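Local structure of anti-H(O) lectin 1 (Ulex europaeus, 1JXN) at residues L4-K9 / L229-T234; S67-F72 / N169-Y174; A84-L89 / I220-T225; V124-I129 / P141-D146. The protein binds carbohydrate as an L-fucose-specific legume lectin that carries bound calcium and manganese ions. All coordinates share one frame; numbering follows the deposited sequence.

Interaction 1: residues L4-K9 / L229-T234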
loop_
_atom_site.group_PDB
_atom_site.type_symbol
_atom_site.label_atom_id
_atom_site.label_comp_id
_atom_site.label_asym_id
_atom_site.label_seq_id
_atom_site.Cartn_x
_atom_site.Cartn_y
_atom_site.Cartn_z
ATOM N N LEU A 4 8.342 1.957 -2.191
ATOM C CA LEU A 4 6.903 2.025 -2.350
ATOM C C LEU A 4 6.611 3.162 -3.300
ATOM O O LEU A 4 7.377 4.125 -3.389
ATOM C CB LEU A 4 6.218 2.281 -1.006
ATOM C CG LEU A 4 4.759 1.851 -0.781
ATOM C CD1 LEU A 4 4.036 2.951 -0.064
ATOM C CD2 LEU A 4 4.014 1.523 -2.062
ATOM N N SER A 5 5.569 2.992 -4.092
ATOM C CA SER A 5 5.158 4.010 -5.030
ATOM C C SER A 5 3.777 3.665 -5.518
ATOM O O SER A 5 3.437 2.502 -5.723
ATOM C CB SER A 5 6.147 4.124 -6.196
ATOM O OG SER A 5 6.618 2.856 -6.615
ATOM N N PHE A 6 2.956 4.684 -5.630
ATOM C CA PHE A 6 1.604 4.501 -6.092
ATOM C C PHE A 6 1.187 5.806 -6.721
ATOM O O PHE A 6 1.555 6.894 -6.252
ATOM C CB PHE A 6 0.685 4.135 -4.927
ATOM C CG PHE A 6 0.748 5.096 -3.759
ATOM C CD1 PHE A 6 0.059 6.315 -3.791
ATOM C CD2 PHE A 6 1.473 4.774 -2.615
ATOM C CE1 PHE A 6 0.093 7.179 -2.712
ATOM C CE2 PHE A 6 1.505 5.647 -1.526
ATOM C CZ PHE A 6 0.811 6.848 -1.582
ATOM N N LYS A 7 0.440 5.713 -7.801
ATOM C CA LYS A 7 0.006 6.909 -8.464
ATOM C C LYS A 7 -1.469 6.821 -8.651
ATOM O O LYS A 7 -1.980 5.770 -9.008
ATOM C CB LYS A 7 0.685 7.054 -9.824
ATOM C CG LYS A 7 0.207 8.274 -10.580
ATOM C CD LYS A 7 1.287 8.857 -11.458
ATOM C CE LYS A 7 1.409 8.117 -12.764
ATOM N NZ LYS A 7 2.558 8.645 -13.545
ATOM N N PHE A 8 -2.155 7.905 -8.326
ATOM C CA PHE A 8 -3.592 8.010 -8.498
ATOM C C PHE A 8 -3.738 9.104 -9.557
ATOM O O PHE A 8 -3.299 10.233 -9.352
ATOM C CB PHE A 8 -4.289 8.491 -7.224
ATOM C CG PHE A 8 -4.310 7.499 -6.089
ATOM C CD1 PHE A 8 -5.496 6.854 -5.741
ATOM C CD2 PHE A 8 -3.183 7.299 -5.293
ATOM C CE1 PHE A 8 -5.560 6.044 -4.615
ATOM C CE2 PHE A 8 -3.233 6.490 -4.166
ATOM C CZ PHE A 8 -4.419 5.862 -3.821
ATOM N N LYS A 9 -4.272 8.748 -10.717
ATOM C CA LYS A 9 -4.483 9.722 -11.783
ATOM C C LYS A 9 -5.867 10.333 -11.614
ATOM O O LYS A 9 -6.126 11.472 -11.998
ATOM C CB LYS A 9 -4.421 9.031 -13.143
ATOM C CG LYS A 9 -3.146 8.247 -13.401
ATOM C CD LYS A 9 -2.663 8.547 -14.794
ATOM C CE LYS A 9 -2.310 7.302 -15.576
ATOM N NZ LYS A 9 -3.481 6.395 -15.815
ATOM N N LEU A 229 -6.427 16.644 -6.921
ATOM C CA LEU A 229 -6.711 16.240 -8.295
ATOM C C LEU A 229 -6.033 14.938 -8.728
ATOM O O LEU A 229 -6.484 14.264 -9.657
ATOM C CB LEU A 229 -6.315 17.364 -9.241
ATOM C CG LEU A 229 -7.111 17.436 -10.528
ATOM C CD1 LEU A 229 -8.548 17.736 -10.188
ATOM C CD2 LEU A 229 -6.536 18.500 -11.426
ATOM N N ASN A 230 -4.949 14.592 -8.048
ATOM C CA ASN A 230 -4.195 13.378 -8.333
ATOM C C ASN A 230 -3.125 13.259 -7.254
ATOM O O ASN A 230 -3.029 14.121 -6.385
ATOM C CB ASN A 230 -3.553 13.465 -9.723
ATOM C CG ASN A 230 -2.643 14.657 -9.858
ATOM O OD1 ASN A 230 -3.046 15.699 -10.347
ATOM N ND2 ASN A 230 -1.405 14.512 -9.390
ATOM N N TRP A 231 -2.302 12.219 -7.321
ATOM C CA TRP A 231 -1.271 12.021 -6.307
ATOM C C TRP A 231 -0.230 11.003 -6.744
ATOM O O TRP A 231 -0.535 10.010 -7.409
ATOM C CB TRP A 231 -1.922 11.563 -4.995
ATOM C CG TRP A 231 -0.994 11.403 -3.799
ATOM C CD1 TRP A 231 0.290 11.870 -3.674
ATOM C CD2 TRP A 231 -1.323 10.789 -2.538
ATOM N NE1 TRP A 231 0.771 11.596 -2.418
ATOM C CE2 TRP A 231 -0.193 10.937 -1.697
ATOM C CE3 TRP A 231 -2.463 10.139 -2.035
ATOM C CZ2 TRP A 231 -0.172 10.456 -0.384
ATOM C CZ3 TRP A 231 -2.446 9.666 -0.734
ATOM C CH2 TRP A 231 -1.307 9.826 0.079
ATOM N N TYR A 232 1.010 11.270 -6.363
ATOM C CA TYR A 232 2.128 10.407 -6.682
ATOM C C TYR A 232 2.974 10.333 -5.434
ATOM O O TYR A 232 2.997 11.265 -4.637
ATOM C CB TYR A 232 2.938 10.990 -7.827
ATOM C CG TYR A 232 4.236 10.266 -8.077
ATOM C CD1 TYR A 232 4.261 9.063 -8.777
ATOM C CD2 TYR A 232 5.444 10.785 -7.612
ATOM C CE1 TYR A 232 5.456 8.393 -9.004
ATOM C CE2 TYR A 232 6.640 10.130 -7.830
ATOM C CZ TYR A 232 6.640 8.937 -8.527
ATOM O OH TYR A 232 7.825 8.275 -8.744
ATOM N N PHE A 233 3.656 9.211 -5.256
ATOM C CA PHE A 233 4.492 9.009 -4.089
ATOM C C PHE A 233 5.446 7.872 -4.352
ATOM O O PHE A 233 5.108 6.908 -5.041
ATOM C CB PHE A 233 3.620 8.667 -2.886
ATOM C CG PHE A 233 4.382 8.534 -1.592
ATOM C CD1 PHE A 233 4.646 9.650 -0.802
ATOM C CD2 PHE A 233 4.825 7.285 -1.159
ATOM C CE1 PHE A 233 5.332 9.520 0.392
ATOM C CE2 PHE A 233 5.505 7.155 0.028
ATOM C CZ PHE A 233 5.765 8.268 0.806
ATOM N N THR A 234 6.643 7.982 -3.792
ATOM C CA THR A 234 7.668 6.960 -3.949
ATOM C C THR A 234 8.661 7.043 -2.787
ATOM O O THR A 234 9.344 8.057 -2.603
ATOM C CB THR A 234 8.406 7.119 -5.296
ATOM O OG1 THR A 234 7.452 7.130 -6.357
ATOM C CG2 THR A 234 9.339 5.963 -5.546
#
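An antiparallel strand pair within one sheet of the legume lectin sandwich forms here, residues 4-8 running against 231-234 at 171° with axes 4.6 Å apart. Phe8 and Trp231 form an antiparallel hydrogen-bonded pair: Phe8 N donates to Trp231 O at 2.8 Å and Trp231 N returns the bond to Phe8 O at 3.0 Å. On the same face Phe6, Trp231 and Phe233 build an aromatic cluster. Phe6 has its CG wedged between the backbone N and the carbonyl carbon (chi1 53°), which brings the ring back towards the partner strand. Its edge meets the indole of Trp231 in a T-shaped pair, planes at 89°, Phe6 CE1 standing 3.9 Å from Trp231 CD2. One face of the same ring is covered by Phe233 CB, a CH-pi contact whose carbon lies 3.6 Å from Phe6 CZ, while the Phe233 ring is nearly parallel but slid aside. Beyond this cluster, Tyr51 of strand 44-56 stacks on Phe6, and Thr70 of the adjoining strand 67-78 hydrogen-bonds the indole NE1. Strand 4-8 pairs in turn with a strand of the second subunit, where Ser5 meets Ser5 of that chain, so the sheet runs on across the interface.

Interaction 2: residues S67-F72 / N169-Y174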
loop_
_atom_site.group_PDB
_atom_site.type_symbol
_atom_site.label_atom_id
_atom_site.label_comp_id
_atom_site.label_asym_id
_atom_site.label_seq_id
_atom_site.Cartn_x
_atom_site.Cartn_y
_atom_site.Cartn_z
ATOM N N SER A 67 14.294 8.075 1.648
ATOM C CA SER A 67 14.062 9.322 0.949
ATOM C C SER A 67 12.737 9.180 0.218
ATOM O O SER A 67 12.323 8.075 -0.106
ATOM C CB SER A 67 15.180 9.586 -0.042
ATOM O OG SER A 67 16.415 9.560 0.632
ATOM N N PHE A 68 12.053 10.285 -0.016
ATOM C CA PHE A 68 10.772 10.194 -0.698
ATOM C C PHE A 68 10.401 11.427 -1.504
ATOM O O PHE A 68 10.935 12.524 -1.299
ATOM C CB PHE A 68 9.646 9.858 0.299
ATOM C CG PHE A 68 9.222 11.017 1.186
ATOM C CD1 PHE A 68 9.643 11.079 2.515
ATOM C CD2 PHE A 68 8.371 12.014 0.706
ATOM C CE1 PHE A 68 9.220 12.116 3.350
ATOM C CE2 PHE A 68 7.951 13.041 1.521
ATOM C CZ PHE A 68 8.373 13.095 2.850
ATOM N N ILE A 69 9.481 11.225 -2.430
ATOM C CA ILE A 69 8.998 12.299 -3.257
ATOM C C ILE A 69 7.529 12.038 -3.505
ATOM O O ILE A 69 7.090 10.888 -3.624
ATOM C CB ILE A 69 9.770 12.397 -4.582
ATOM C CG1 ILE A 69 9.187 13.522 -5.443
ATOM C CG2 ILE A 69 9.741 11.072 -5.306
ATOM C CD1 ILE A 69 9.881 13.684 -6.776
ATOM N N THR A 70 6.760 13.109 -3.499
ATOM C CA THR A 70 5.341 13.008 -3.723
ATOM C C THR A 70 4.897 14.246 -4.449
ATOM O O THR A 70 5.430 15.337 -4.223
ATOM C CB THR A 70 4.564 12.858 -2.400
ATOM O OG1 THR A 70 3.159 12.972 -2.647
ATOM C CG2 THR A 70 4.989 13.899 -1.399
ATOM N N SER A 71 3.963 14.068 -5.369
ATOM C CA SER A 71 3.445 15.177 -6.132
ATOM C C SER A 71 1.949 15.056 -6.272
ATOM O O SER A 71 1.406 13.950 -6.329
ATOM C CB SER A 71 4.105 15.242 -7.499
ATOM O OG SER A 71 4.301 13.954 -8.042
ATOM N N PHE A 72 1.287 16.201 -6.287
ATOM C CA PHE A 72 -0.150 16.238 -6.420
ATOM C C PHE A 72 -0.597 17.614 -6.858
ATOM O O PHE A 72 0.077 18.608 -6.584
ATOM C CB PHE A 72 -0.814 15.884 -5.084
ATOM C CG PHE A 72 -0.415 16.790 -3.934
ATOM C CD1 PHE A 72 -1.287 17.781 -3.470
ATOM C CD2 PHE A 72 0.821 16.632 -3.297
ATOM C CE1 PHE A 72 -0.931 18.594 -2.393
ATOM C CE2 PHE A 72 1.182 17.440 -2.219
ATOM C CZ PHE A 72 0.306 18.419 -1.766
ATOM N N ASN A 169 0.275 22.778 -8.632
ATOM C CA ASN A 169 1.049 21.543 -8.603
ATOM C C ASN A 169 2.054 21.606 -7.468
ATOM O O ASN A 169 2.894 22.506 -7.411
ATOM C CB ASN A 169 1.834 21.344 -9.898
ATOM C CG ASN A 169 0.950 21.242 -11.104
ATOM O OD1 ASN A 169 1.359 21.588 -12.206
ATOM N ND2 ASN A 169 -0.271 20.778 -10.913
ATOM N N VAL A 170 2.003 20.625 -6.594
ATOM C CA VAL A 170 2.912 20.578 -5.481
ATOM C C VAL A 170 3.856 19.392 -5.615
ATOM O O VAL A 170 3.494 18.353 -6.164
ATOM C CB VAL A 170 2.133 20.474 -4.169
ATOM C CG1 VAL A 170 3.090 20.320 -2.990
ATOM C CG2 VAL A 170 1.239 21.694 -4.017
ATOM N N GLU A 171 5.089 19.576 -5.178
ATOM C CA GLU A 171 6.060 18.494 -5.203
ATOM C C GLU A 171 6.928 18.635 -3.970
ATOM O O GLU A 171 7.543 19.687 -3.728
ATOM C CB GLU A 171 6.941 18.520 -6.446
ATOM C CG GLU A 171 7.886 17.306 -6.496
ATOM C CD GLU A 171 8.929 17.395 -7.595
ATOM O OE1 GLU A 171 9.877 16.583 -7.574
ATOM O OE2 GLU A 171 8.811 18.272 -8.483
ATOM N N ILE A 172 7.003 17.552 -3.212
ATOM C CA ILE A 172 7.763 17.531 -1.980
ATOM C C ILE A 172 8.821 16.465 -2.133
ATOM O O ILE A 172 8.564 15.398 -2.694
ATOM C CB ILE A 172 6.830 17.186 -0.789
ATOM C CG1 ILE A 172 5.744 18.251 -0.664
ATOM C CG2 ILE A 172 7.612 17.058 0.512
ATOM C CD1 ILE A 172 4.338 17.677 -0.582
ATOM N N ILE A 173 10.035 16.779 -1.720
ATOM C CA ILE A 173 11.088 15.794 -1.791
ATOM C C ILE A 173 11.835 15.849 -0.476
ATOM O O ILE A 173 12.104 16.920 0.039
ATOM C CB ILE A 173 12.035 15.983 -3.049
ATOM C CG1 ILE A 173 13.354 16.670 -2.688
ATOM C CG2 ILE A 173 11.325 16.753 -4.159
ATOM C CD1 ILE A 173 14.514 15.692 -2.520
ATOM N N TYR A 174 12.012 14.689 0.135
ATOM C CA TYR A 174 12.740 14.592 1.384
ATOM C C TYR A 174 14.000 13.795 1.101
ATOM O O TYR A 174 13.937 12.611 0.796
ATOM C CB TYR A 174 11.927 13.894 2.475
ATOM C CG TYR A 174 12.728 13.695 3.750
ATOM C CD1 TYR A 174 12.910 14.756 4.648
ATOM C CD2 TYR A 174 13.365 12.467 4.022
ATOM C CE1 TYR A 174 13.720 14.619 5.768
ATOM C CE2 TYR A 174 14.182 12.313 5.140
ATOM C CZ TYR A 174 14.359 13.399 6.010
ATOM O OH TYR A 174 15.236 13.310 7.070
#
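In Phe68 (chi1 75°) and Phe72 (chi1 58°) the ring carbon CG sits between the backbone N and the carbonyl carbon, a setting that swings both rings over the neighbouring strand 169-174. Tyr174 CB then lies above one face of the Phe68 ring, 3.4 Å from CE1, and the Tyr174 ring follows at a 20° tilt but slid out of overlap. Phe72 is treated alike: Val170 CB covers a face in a CH-pi contact, with CG1 3.5 Å from Phe72 CE2, and Ile172 CD1 arrives at the ring edge, 3.6 Å from that same CE2. Between the two rings Thr70 CG2 lies alongside Ile172 CB at 3.8 Å. Six backbone hydrogen bonds, two in each of the pairs Phe68-Tyr174, Thr70-Ile172 and Phe72-Val170, hold the antiparallel strands in register; Ile172 N to Thr70 O measures 2.9 Å. Phe91 of the other sheet packs on Phe68, Thr70 and Ile172, so this face lines the sandwich core. On the face of Ile69, Ser71 and Glu171 the residues are partly exposed. The chemistry is thus split by face, and the buried Thr70 OG1 is satisfied by Tyr232 O rather than left among hydrocarbon.

Interaction 3: residues A84-L89 / I220-T225. With MFU (methyl alpha-L-fucopyranoside), chain E.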
loop_
_atom_site.group_PDB
_atom_site.type_symbol
_atom_site.label_atom_id
_atom_site.label_comp_id
_atom_site.label_asym_id
_atom_site.label_seq_id
_atom_site.Cartn_x
_atom_site.Cartn_y
_atom_site.Cartn_z
ATOM N N ALA A 84 -10.149 36.288 2.311
ATOM C CA ALA A 84 -10.516 36.034 3.695
ATOM C C ALA A 84 -10.891 34.577 3.973
ATOM O O ALA A 84 -11.275 34.239 5.105
ATOM C CB ALA A 84 -11.654 36.957 4.108
ATOM N N ALA A 85 -10.754 33.712 2.968
ATOM C CA ALA A 85 -11.094 32.296 3.122
ATOM C C ALA A 85 -10.064 31.488 3.942
ATOM O O ALA A 85 -8.855 31.716 3.858
ATOM C CB ALA A 85 -11.306 31.674 1.769
ATOM N N THR A 86 -10.575 30.568 4.759
ATOM C CA THR A 86 -9.770 29.698 5.626
ATOM C C THR A 86 -9.924 28.225 5.175
ATOM O O THR A 86 -10.851 27.912 4.409
ATOM C CB THR A 86 -10.298 29.790 7.083
ATOM O OG1 THR A 86 -11.599 29.181 7.189
ATOM C CG2 THR A 86 -10.380 31.229 7.511
ATOM N N ASP A 87 -9.005 27.320 5.536
ATOM C CA ASP A 87 -7.806 27.532 6.351
ATOM C C ASP A 87 -6.670 26.905 5.558
ATOM O O ASP A 87 -5.500 27.191 5.819
ATOM C CB ASP A 87 -7.898 26.774 7.650
ATOM C CG ASP A 87 -8.641 27.523 8.686
ATOM O OD1 ASP A 87 -9.861 27.299 8.819
ATOM O OD2 ASP A 87 -8.001 28.337 9.389
ATOM N N GLY A 88 -7.026 25.961 4.679
ATOM C CA GLY A 88 -6.039 25.315 3.834
ATOM C C GLY A 88 -5.988 23.799 3.870
ATOM O O GLY A 88 -6.891 23.139 4.394
ATOM N N LEU A 89 -4.908 23.253 3.326
ATOM C CA LEU A 89 -4.709 21.806 3.278
ATOM C C LEU A 89 -3.314 21.455 3.769
ATOM O O LEU A 89 -2.507 22.334 4.083
ATOM C CB LEU A 89 -4.911 21.261 1.863
ATOM C CG LEU A 89 -3.953 21.784 0.804
ATOM C CD1 LEU A 89 -3.918 20.832 -0.380
ATOM C CD2 LEU A 89 -4.373 23.178 0.376
ATOM N N ILE A 220 -16.494 28.394 9.690
ATOM C CA ILE A 220 -17.814 28.992 9.509
ATOM C C ILE A 220 -17.639 30.442 9.107
ATOM O O ILE A 220 -16.837 31.167 9.703
ATOM C CB ILE A 220 -18.672 28.931 10.801
ATOM C CG1 ILE A 220 -20.023 29.616 10.582
ATOM C CG2 ILE A 220 -17.953 29.607 11.957
ATOM C CD1 ILE A 220 -20.986 28.830 9.701
ATOM N N GLY A 221 -18.351 30.847 8.059
ATOM C CA GLY A 221 -18.258 32.218 7.586
ATOM C C GLY A 221 -17.212 32.390 6.511
ATOM O O GLY A 221 -17.453 33.064 5.513
ATOM N N ARG A 222 -16.044 31.794 6.718
ATOM C CA ARG A 222 -14.955 31.871 5.744
ATOM C C ARG A 222 -14.749 30.493 5.089
ATOM O O ARG A 222 -13.608 30.070 4.857
ATOM C CB ARG A 222 -13.662 32.321 6.443
ATOM C CG ARG A 222 -13.799 33.597 7.258
ATOM C CD ARG A 222 -12.636 33.784 8.234
ATOM N NE ARG A 222 -11.659 34.780 7.789
ATOM C CZ ARG A 222 -11.347 35.880 8.474
ATOM N NH1 ARG A 222 -11.931 36.137 9.643
ATOM N NH2 ARG A 222 -10.445 36.725 7.995
ATOM N N GLN A 223 -15.852 29.821 4.751
ATOM C CA GLN A 223 -15.787 28.486 4.154
ATOM C C GLN A 223 -15.273 28.375 2.724
ATOM O O GLN A 223 -15.549 29.224 1.876
ATOM C CB GLN A 223 -17.135 27.785 4.273
ATOM C CG GLN A 223 -17.533 27.477 5.716
ATOM C CD GLN A 223 -18.716 26.535 5.816
ATOM O OE1 GLN A 223 -19.548 26.477 4.919
ATOM N NE2 GLN A 223 -18.798 25.795 6.920
ATOM N N ALA A 224 -14.507 27.315 2.485
ATOM C CA ALA A 224 -13.931 27.000 1.173
ATOM C C ALA A 224 -13.552 25.527 1.218
ATOM O O ALA A 224 -13.236 24.998 2.292
ATOM C CB ALA A 224 -12.682 27.825 0.920
ATOM N N THR A 225 -13.630 24.846 0.080
ATOM C CA THR A 225 -13.244 23.441 0.044
ATOM C C THR A 225 -11.874 23.288 -0.621
ATOM O O THR A 225 -11.513 24.055 -1.530
ATOM C CB THR A 225 -14.298 22.524 -0.640
ATOM O OG1 THR A 225 -13.840 21.167 -0.586
ATOM C CG2 THR A 225 -14.530 22.918 -2.101
HETATM C C1 MFU E . -9.693 30.835 14.648
HETATM C C2 MFU E . -9.140 29.395 14.778
HETATM C C3 MFU E . -9.981 28.488 13.852
HETATM C C4 MFU E . -9.869 29.008 12.398
HETATM C C5 MFU E . -10.385 30.447 12.325
HETATM C C6 MFU E . -10.271 30.992 10.879
HETATM O O1 MFU E . -11.087 30.858 15.139
HETATM O O2 MFU E . -9.200 28.968 16.147
HETATM O O3 MFU E . -9.517 27.152 13.940
HETATM O O4 MFU E . -8.510 28.968 11.973
HETATM O O5 MFU E . -9.638 31.285 13.235
HETATM C CM MFU E . -11.677 30.777 16.460
#
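The Arg222 guanidinium has Ala84 O at its edge, and Thr86 CG2 approaches the group obliquely. Both segments belong to loops at the sugar-binding end of the legume lectin sandwich, one leading into strand 88-94 and the other into strand 224-236. The edge contact is a hydrogen bond: Arg222 NE donates to Ala84 O at 2.8 Å, the oxygen tilted 15° from the guanidinium plane while the donor lies in the carbonyl plane. A bend at chi3 (104°) of the arginine helps turn NE to that oxygen. The backbone of Arg222 adds a second link, because its O accepts from Thr86 N at 3.1 Å with an almost straight N-H...O angle of 175°. Two connections thus tie Arg222 to Ala84 and Thr86, the two neighbours of Ala85 in sequence.

The second flat group, the Asp87 carboxylate, hydrogen-bonds methyl alpha-L-fucopyranoside instead: sugar O4 donates to Asp87 OD2 at 2.7 Å. A cis peptide bond precedes Asp87, as is familiar at this sugar-binding aspartate in legume lectins. Asp87 and Gly88 both face Ser217, forming a classic beta bulge. Glu44, Gly105 and Asn134 also hydrogen-bond the ligand, so Asp87 is one member of a wider polar site. Thr86 provides an apolar counterpart. Its methyl is shared between the protein contact and the ligand, CG2 lying 3.5 Å from Arg222 CD and 3.4 Å from sugar C6.

Interaction 4: residues V124-I129 / P141-D146. With MN (manganese (II) ion), chain F; CA (calcium ion), chain G.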
loop_
_atom_site.group_PDB
_atom_site.type_symbol
_atom_site.label_atom_id
_atom_site.label_comp_id
_atom_site.label_asym_id
_atom_site.label_seq_id
_atom_site.Cartn_x
_atom_site.Cartn_y
_atom_site.Cartn_z
ATOM N N VAL A 124 3.528 19.470 5.452
ATOM C CA VAL A 124 3.861 20.588 4.590
ATOM C C VAL A 124 2.517 21.286 4.389
ATOM O O VAL A 124 1.674 20.811 3.624
ATOM C CB VAL A 124 4.428 20.113 3.228
ATOM C CG1 VAL A 124 4.624 21.287 2.304
ATOM C CG2 VAL A 124 5.739 19.394 3.426
ATOM N N GLU A 125 2.287 22.362 5.134
ATOM C CA GLU A 125 1.033 23.091 5.040
ATOM C C GLU A 125 0.978 24.155 3.959
ATOM O O GLU A 125 1.994 24.677 3.505
ATOM C CB GLU A 125 0.677 23.724 6.384
ATOM C CG GLU A 125 1.672 24.769 6.856
ATOM C CD GLU A 125 1.102 25.708 7.889
ATOM O OE1 GLU A 125 1.057 26.916 7.607
ATOM O OE2 GLU A 125 0.708 25.257 8.979
ATOM N N PHE A 126 -0.246 24.413 3.518
ATOM C CA PHE A 126 -0.576 25.425 2.522
ATOM C C PHE A 126 -1.683 26.163 3.262
ATOM O O PHE A 126 -2.873 25.843 3.130
ATOM C CB PHE A 126 -1.098 24.771 1.245
ATOM C CG PHE A 126 -0.132 23.809 0.633
ATOM C CD1 PHE A 126 0.075 22.557 1.203
ATOM C CD2 PHE A 126 0.620 24.175 -0.467
ATOM C CE1 PHE A 126 1.018 21.685 0.695
ATOM C CE2 PHE A 126 1.572 23.310 -0.989
ATOM C CZ PHE A 126 1.770 22.060 -0.401
ATOM N N ASP A 127 -1.245 27.083 4.121
ATOM C CA ASP A 127 -2.105 27.878 4.989
ATOM C C ASP A 127 -2.693 29.094 4.277
ATOM O O ASP A 127 -1.960 29.969 3.824
ATOM C CB ASP A 127 -1.273 28.324 6.184
ATOM C CG ASP A 127 -2.107 28.731 7.363
ATOM O OD1 ASP A 127 -1.642 28.524 8.499
ATOM O OD2 ASP A 127 -3.222 29.253 7.168
ATOM N N THR A 128 -4.017 29.169 4.196
ATOM C CA THR A 128 -4.661 30.289 3.516
ATOM C C THR A 128 -5.049 31.484 4.395
ATOM O O THR A 128 -5.416 32.533 3.866
ATOM C CB THR A 128 -5.886 29.838 2.707
ATOM O OG1 THR A 128 -6.868 29.302 3.594
ATOM C CG2 THR A 128 -5.507 28.770 1.689
ATOM N N ILE A 129 -5.013 31.327 5.722
ATOM C CA ILE A 129 -5.339 32.443 6.621
ATOM C C ILE A 129 -4.414 32.523 7.850
ATOM O O ILE A 129 -4.392 31.632 8.709
ATOM C CB ILE A 129 -6.838 32.464 7.035
ATOM C CG1 ILE A 129 -7.282 33.903 7.332
ATOM C CG2 ILE A 129 -7.091 31.584 8.248
ATOM C CD1 ILE A 129 -7.372 34.809 6.108
ATOM N N PRO A 141 -1.334 34.704 3.821
ATOM C CA PRO A 141 -1.462 33.294 3.437
ATOM C C PRO A 141 -0.049 32.787 3.106
ATOM O O PRO A 141 0.773 33.542 2.563
ATOM C CB PRO A 141 -2.373 33.360 2.196
ATOM C CG PRO A 141 -2.224 34.779 1.694
ATOM C CD PRO A 141 -2.171 35.566 2.965
ATOM N N HIS A 142 0.248 31.533 3.432
ATOM C CA HIS A 142 1.583 31.010 3.192
ATOM C C HIS A 142 1.657 29.485 3.154
ATOM O O HIS A 142 0.648 28.775 3.324
ATOM C CB HIS A 142 2.508 31.508 4.311
ATOM C CG HIS A 142 2.085 31.039 5.663
ATOM N ND1 HIS A 142 0.868 31.334 6.231
ATOM C CD2 HIS A 142 2.694 30.178 6.518
ATOM C CE1 HIS A 142 0.759 30.650 7.373
ATOM N NE2 HIS A 142 1.843 29.933 7.592
ATOM N N ILE A 143 2.891 29.008 2.974
ATOM C CA ILE A 143 3.227 27.592 2.929
ATOM C C ILE A 143 4.258 27.353 4.038
ATOM O O ILE A 143 5.143 28.171 4.241
ATOM C CB ILE A 143 3.800 27.242 1.547
ATOM C CG1 ILE A 143 2.656 27.217 0.535
ATOM C CG2 ILE A 143 4.585 25.927 1.582
ATOM C CD1 ILE A 143 3.112 27.112 -0.889
ATOM N N GLY A 144 4.129 26.266 4.780
ATOM C CA GLY A 144 5.080 26.014 5.838
ATOM C C GLY A 144 5.297 24.548 6.171
ATOM O O GLY A 144 4.530 23.675 5.763
ATOM N N ILE A 145 6.379 24.281 6.891
ATOM C CA ILE A 145 6.715 22.938 7.322
ATOM C C ILE A 145 6.411 22.871 8.817
ATOM O O ILE A 145 6.986 23.627 9.604
ATOM C CB ILE A 145 8.187 22.652 7.030
ATOM C CG1 ILE A 145 8.373 22.496 5.515
ATOM C CG2 ILE A 145 8.654 21.442 7.813
ATOM C CD1 ILE A 145 9.812 22.490 5.034
ATOM N N ASP A 146 5.457 22.020 9.192
ATOM C CA ASP A 146 5.039 21.868 10.583
ATOM C C ASP A 146 5.670 20.652 11.239
ATOM O O ASP A 146 5.434 19.529 10.813
ATOM C CB ASP A 146 3.522 21.704 10.679
ATOM C CG ASP A 146 2.745 22.875 10.094
ATOM O OD1 ASP A 146 3.342 23.782 9.484
ATOM O OD2 ASP A 146 1.502 22.856 10.244
HETATM MN MN MN F . 0.483 28.264 9.274
HETATM CA CA CA G . -3.445 29.430 9.497
HETATM O O HOH W 1 -0.279 27.079 10.979
HETATM O O HOH W 2 2.643 28.394 9.532
HETATM O O HOH W 3 -5.261 28.296 8.829
HETATM O O HOH W 4 -3.009 27.722 11.059
#
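Pro141, ahead of the paired residues, sets CB 3.6 Å from Thr128 O, just beyond the end of strand 124-127. Next, His142 N donates to Asp127 O at 2.7 Å, while its imidazole reaches back towards the metals, its ND1 held by Phe140 O. Asp127 CB lies over one face of that ring, 3.3 Å from CE1. His142 NE2 stands 2.7 Å from manganese, long for such a bond, and a manganese-bound water lies in the ring plane at the same nitrogen; the Glu125 carboxylate is turned 49° from the ring.

Ile143 points to the opposite face of the sheet, where its CG1 packs 3.8 Å from Phe126 CD2. Gly144 exchanges two backbone hydrogen bonds with Glu125. That glutamate has CG between the backbone N and the carbonyl carbon (chi1 63°) and then extends, carrying OE1 to manganese at 2.2 Å; OE2 accepts from another manganese-bound water. At Asp146, OD2 lies 2.8 Å from Glu125 OE2, the carboxylate planes 61° apart. Two acceptors this close suggest that a proton may be shared, although Asp146 OD1 also has Ser152 OG as a partner.

Asp127 joins the two ions: OD1 bridges manganese and calcium, and OD2 binds calcium while accepting from Ile129 N in an Asx turn. Ile129 O is a further calcium ligand, Asn134 OD1 adds another, and Asp137 binds calcium through OD1 and manganese through OD2. This is the paired calcium-manganese site of legume lectins, built on two antiparallel strands beside the sugar pocket.

Interactions 1 and 2 share one sheet of the sandwich: strand 224-236 neighbours 67-78, the centres of the two interactions lie about 10 Å apart, and Tyr232 N meets Ser71 O at 2.7 Å, a probable hydrogen bond. Interaction 4 belongs to the facing sheet, where strand 88-94 of interaction 3 neighbours 122-127; the centres of interactions 3 and 4 are about 13 Å apart. Between the sheets, Val170 CG1 touches Phe126 CZ at 3.4 Å. Strand 224-236 serves both interactions 1 and 3, whose centres lie about 26 Å apart on opposite sides of the chain's centre. In sequence, interaction 1 encloses the others, interaction 4 falls within both 2 and 3, and those two alternate. The contacts thus run from the sheet edge at the subunit interface to the fucose and metal sites.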